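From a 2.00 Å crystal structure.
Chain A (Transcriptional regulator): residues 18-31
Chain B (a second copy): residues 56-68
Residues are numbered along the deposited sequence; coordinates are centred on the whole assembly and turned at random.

Chain A 18-31: GVRSVTRVIDLLEL
Chain B (56-68) VRLVATMCARSVL

How do the two backbones lie against each other? In chain A, Val19(A) is the N-cap of a helix that begins at Arg20(A) and carries Val22(A), Thr23(A), Ile26(A) and Asp27(A); Val19(A) O accepts from both Thr23(A) N at 2.9 Å and Thr23(A) OG1 at 3.2 Å. In chain B, a helix entering from earlier in the chain continues through Ala64(B) and ends in a Schellman motif, with Ser66(B) at phi/psi 67/18 and Val67(B) N bonded to Met62(B) O at 2.9 Å. The register is set where Gly18(A) CA lies 5.4 Å from Thr61(B) CA. From there contacts advance in the same sense along both chains, from Val19(A) near Arg57(B) and Thr61(B) to Glu30(A) near Arg65(B). Together the stretches bury 515 Å².

Why does Arg65(B) cover more surface than any other residue? It leaves the end of its helix with CB toward chain A, and chi angles of -158°, 72°, -175° and -102° carry its guanidinium to the chain A helix. Arg65(B) NH2 forms a salt bridge to Asp27(A) OD1 at 2.6 Å and a second, its hydrogen bond weak, to Glu30(A) OE2 at 3.1 Å. Arg65(B) NH1 adds weak bonds to Asp27(A) OD1 at 3.1 Å and to Thr23(A) O at 3.4 Å. A guanidinium suits this place because its several N-H groups can serve several acceptors, while its flat face accepts an apolar neighbour: Ile26(A) CG2 covers one face, 3.6 Å from Arg65(B) CZ. Asp27(A), chi1 m, starts sideways but brings OD1 to the guanidinium edge, near its plane. Glu30(A) has CB toward chain B, chi1 m and chi2 t. Water 1 accepts from Arg65(B) NE at 2.9 Å and lies 3.2 Å from Glu30(A) OE2, to which it can donate.

What does Thr61(B) do at the start of the chain A helix? With chi1 at -66°, Thr61(B) OG1 accepts a nearly straight hydrogen bond from Val19(A) N at 3.2 Å, while Thr61(B) CG2 packs 3.9 Å from Val22(A) CG1. Threonine thus supplies both an acceptor and an apolar surface. At Gly18(A) an ideal CB would lie 2.9 Å from Thr61(B) CG2, a clash.

Which apolar side chains complete the contact? Val19(A), chi1 t, points toward chain B and sets CG2 3.8 Å from Arg57(B) CG. Val22(A), chi1 t, places CG2 4.1 Å from Leu58(B) CD2. Ile26(A), chi angles m and t, sets CD1 3.8 Å from Val67(B) CG2, so its branches touch both that valine and the arginine. Val22(A), Ile26(A), Leu58(B) and Val67(B) are all buried, and their hydrocarbon side chains bring no polar group needing a partner.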

# COMPACT_ATOMS: atom_id res chain seq x y z
N GLY A 18 -5.55 19.94 18.51
CA GLY A 18 -5.39 18.82 19.55
C GLY A 18 -4.18 19.09 20.45
O GLY A 18 -3.92 20.25 20.80
N VAL A 19 -3.48 18.01 20.85
CA VAL A 19 -2.22 18.13 21.61
C VAL A 19 -1.13 18.65 20.65
O VAL A 19 -0.84 18.02 19.62
CB VAL A 19 -1.80 16.79 22.33
CG1 VAL A 19 -0.58 17.02 23.23
CG2 VAL A 19 -2.95 16.24 23.17
N ARG A 20 -0.58 19.81 21.02
CA ARG A 20 0.29 20.62 20.18
C ARG A 20 1.49 19.86 19.67
O ARG A 20 1.73 19.81 18.46
CB ARG A 20 0.77 21.84 20.98
CG ARG A 20 0.87 23.15 20.19
CD ARG A 20 1.14 24.32 21.13
NE ARG A 20 2.20 23.98 22.10
CZ ARG A 20 2.60 24.77 23.10
NH1 ARG A 20 2.03 25.95 23.30
NH2 ARG A 20 3.56 24.35 23.91
N SER A 21 2.27 19.24 20.56
CA SER A 21 3.48 18.55 20.07
C SER A 21 3.20 17.37 19.16
O SER A 21 3.97 17.08 18.25
CB SER A 21 4.46 18.18 21.20
OG SER A 21 3.75 17.52 22.27
N VAL A 22 2.07 16.70 19.36
CA VAL A 22 1.65 15.59 18.49
C VAL A 22 1.17 16.11 17.11
O VAL A 22 1.44 15.51 16.08
CB VAL A 22 0.52 14.85 19.17
CG1 VAL A 22 -0.04 13.73 18.24
CG2 VAL A 22 1.03 14.30 20.46
N THR A 23 0.43 17.21 17.12
CA THR A 23 0.07 17.92 15.89
C THR A 23 1.32 18.26 15.07
O THR A 23 1.37 18.07 13.86
CB THR A 23 -0.71 19.15 16.29
OG1 THR A 23 -2.00 18.72 16.71
CG2 THR A 23 -0.80 20.20 15.16
N ARG A 24 2.36 18.70 15.77
CA ARG A 24 3.62 19.13 15.18
C ARG A 24 4.46 18.00 14.61
O ARG A 24 5.03 18.13 13.53
CB ARG A 24 4.45 19.91 16.21
CG ARG A 24 3.83 21.23 16.63
CD ARG A 24 4.60 21.87 17.78
NE ARG A 24 4.02 23.15 18.14
CZ ARG A 24 4.51 23.96 19.07
NH1 ARG A 24 5.61 23.62 19.75
NH2 ARG A 24 3.91 25.12 19.33
N VAL A 25 4.57 16.89 15.32
CA VAL A 25 5.29 15.78 14.75
C VAL A 25 4.58 15.32 13.48
O VAL A 25 5.23 15.04 12.48
CB VAL A 25 5.45 14.67 15.79
CG1 VAL A 25 5.87 13.37 15.19
CG2 VAL A 25 6.54 15.14 16.75
N ILE A 26 3.25 15.21 13.52
CA ILE A 26 2.51 14.77 12.33
C ILE A 26 2.67 15.79 11.19
O ILE A 26 2.96 15.41 10.08
CB ILE A 26 1.05 14.53 12.64
CG1 ILE A 26 0.94 13.41 13.66
CG2 ILE A 26 0.29 14.07 11.39
CD1 ILE A 26 -0.35 13.41 14.39
N ASP A 27 2.51 17.09 11.49
CA ASP A 27 2.81 18.15 10.53
C ASP A 27 4.18 17.96 9.90
O ASP A 27 4.31 18.00 8.68
CB ASP A 27 2.72 19.53 11.19
CG ASP A 27 1.29 19.93 11.50
OD1 ASP A 27 0.34 19.20 11.14
OD2 ASP A 27 1.13 20.96 12.16
N LEU A 28 5.19 17.72 10.74
CA LEU A 28 6.55 17.44 10.24
C LEU A 28 6.62 16.23 9.32
O LEU A 28 7.24 16.29 8.27
CB LEU A 28 7.52 17.15 11.40
CG LEU A 28 8.15 18.33 12.15
CD1 LEU A 28 9.22 17.79 13.13
CD2 LEU A 28 8.78 19.38 11.22
N LEU A 29 6.06 15.10 9.76
CA LEU A 29 6.05 13.89 8.92
C LEU A 29 5.36 14.07 7.59
O LEU A 29 5.73 13.41 6.60
CB LEU A 29 5.44 12.70 9.65
CG LEU A 29 6.34 12.18 10.78
CD1 LEU A 29 5.48 11.30 11.78
CD2 LEU A 29 7.56 11.48 10.20
N GLU A 30 4.33 14.91 7.56
CA GLU A 30 3.55 15.10 6.34
C GLU A 30 4.35 15.83 5.27
O GLU A 30 3.96 15.86 4.11
CB GLU A 30 2.22 15.82 6.62
CG GLU A 30 1.18 14.93 7.32
CD GLU A 30 -0.08 15.68 7.62
OE1 GLU A 30 -0.09 16.89 7.36
OE2 GLU A 30 -1.04 15.10 8.14
N LEU A 31 5.48 16.42 5.65
CA LEU A 31 6.39 17.01 4.69
C LEU A 31 7.13 15.99 3.81
O LEU A 31 7.65 16.33 2.75
CB LEU A 31 7.39 17.95 5.41
CG LEU A 31 6.77 19.20 6.05
CD1 LEU A 31 7.82 19.83 6.97
CD2 LEU A 31 6.28 20.21 4.97
N VAL B 56 -6.13 8.12 26.83
CA VAL B 56 -7.38 8.55 26.20
C VAL B 56 -7.16 9.86 25.45
O VAL B 56 -7.59 10.02 24.32
CB VAL B 56 -8.52 8.64 27.23
CG1 VAL B 56 -9.83 9.28 26.63
CG2 VAL B 56 -8.80 7.29 27.83
N ARG B 57 -6.50 10.83 26.08
CA ARG B 57 -6.24 12.12 25.42
C ARG B 57 -5.37 11.97 24.16
O ARG B 57 -5.63 12.59 23.12
CB ARG B 57 -5.59 13.08 26.41
CG ARG B 57 -4.93 14.30 25.79
CD ARG B 57 -4.68 15.43 26.83
NE ARG B 57 -4.01 15.01 28.08
CZ ARG B 57 -2.85 14.34 28.20
NH1 ARG B 57 -2.16 13.92 27.13
NH2 ARG B 57 -2.40 14.06 29.42
N LEU B 58 -4.33 11.16 24.24
CA LEU B 58 -3.43 11.00 23.07
C LEU B 58 -4.13 10.25 21.97
O LEU B 58 -4.00 10.63 20.79
CB LEU B 58 -2.11 10.30 23.44
CG LEU B 58 -1.18 11.10 24.37
CD1 LEU B 58 -0.04 10.21 24.99
CD2 LEU B 58 -0.57 12.31 23.62
N VAL B 59 -4.89 9.21 22.33
CA VAL B 59 -5.60 8.43 21.31
C VAL B 59 -6.62 9.34 20.59
O VAL B 59 -6.70 9.32 19.38
CB VAL B 59 -6.25 7.17 21.93
CG1 VAL B 59 -7.27 6.57 20.98
CG2 VAL B 59 -5.15 6.13 22.23
N ALA B 60 -7.33 10.19 21.35
CA ALA B 60 -8.25 11.19 20.79
C ALA B 60 -7.58 12.07 19.71
O ALA B 60 -8.10 12.18 18.59
CB ALA B 60 -8.81 12.05 21.89
N THR B 61 -6.43 12.68 20.03
CA THR B 61 -5.71 13.50 19.05
C THR B 61 -5.29 12.67 17.83
O THR B 61 -5.43 13.12 16.69
CB THR B 61 -4.43 14.16 19.66
OG1 THR B 61 -4.83 15.11 20.65
CG2 THR B 61 -3.70 14.97 18.59
N MSE B 62 -4.79 11.47 18.07
CA MSE B 62 -4.40 10.51 16.99
C MSE B 62 -5.54 10.12 16.08
O MSE B 62 -5.38 10.10 14.84
CB MSE B 62 -3.75 9.27 17.65
CG MSE B 62 -2.40 9.62 18.24
SE MSE B 62 -1.71 8.27 19.54
CE MSE B 62 -0.89 6.98 18.19
N CYS B 63 -6.72 9.83 16.67
CA CYS B 63 -7.90 9.49 15.87
C CYS B 63 -8.35 10.75 15.09
O CYS B 63 -8.65 10.66 13.91
CB CYS B 63 -9.06 9.04 16.78
SG CYS B 63 -8.89 7.35 17.28
N ALA B 64 -8.38 11.92 15.74
CA ALA B 64 -8.77 13.13 15.05
C ALA B 64 -7.91 13.36 13.82
O ALA B 64 -8.36 13.91 12.84
CB ALA B 64 -8.68 14.32 15.98
N ARG B 65 -6.66 12.94 13.88
CA ARG B 65 -5.75 13.13 12.78
C ARG B 65 -5.65 11.91 11.83
O ARG B 65 -4.82 11.91 10.92
CB ARG B 65 -4.36 13.43 13.34
CG ARG B 65 -3.47 14.14 12.36
CD ARG B 65 -3.90 15.66 12.15
NE ARG B 65 -3.02 16.17 11.11
CZ ARG B 65 -1.96 16.93 11.31
NH1 ARG B 65 -1.64 17.35 12.55
NH2 ARG B 65 -1.23 17.29 10.27
N SER B 66 -6.46 10.88 12.07
CA SER B 66 -6.48 9.62 11.27
C SER B 66 -5.24 8.78 11.36
O SER B 66 -5.06 7.89 10.53
CB SER B 66 -6.85 9.91 9.82
OG SER B 66 -8.22 10.30 9.82
N VAL B 67 -4.43 9.01 12.38
CA VAL B 67 -3.22 8.18 12.68
C VAL B 67 -3.74 6.89 13.23
O VAL B 67 -3.12 5.86 13.03
CB VAL B 67 -2.25 8.95 13.68
CG1 VAL B 67 -1.32 8.03 14.55
CG2 VAL B 67 -1.45 10.06 12.96
N LEU B 68 -4.84 6.93 14.00
CA LEU B 68 -5.47 5.71 14.45
C LEU B 68 -6.91 5.77 14.02
O LEU B 68 -7.39 6.86 13.71
CB LEU B 68 -5.45 5.60 15.97
CG LEU B 68 -4.10 5.42 16.64
CD1 LEU B 68 -4.38 5.29 18.17
CD2 LEU B 68 -3.35 4.15 16.18
O HOH W 1 -4.07 14.53 9.00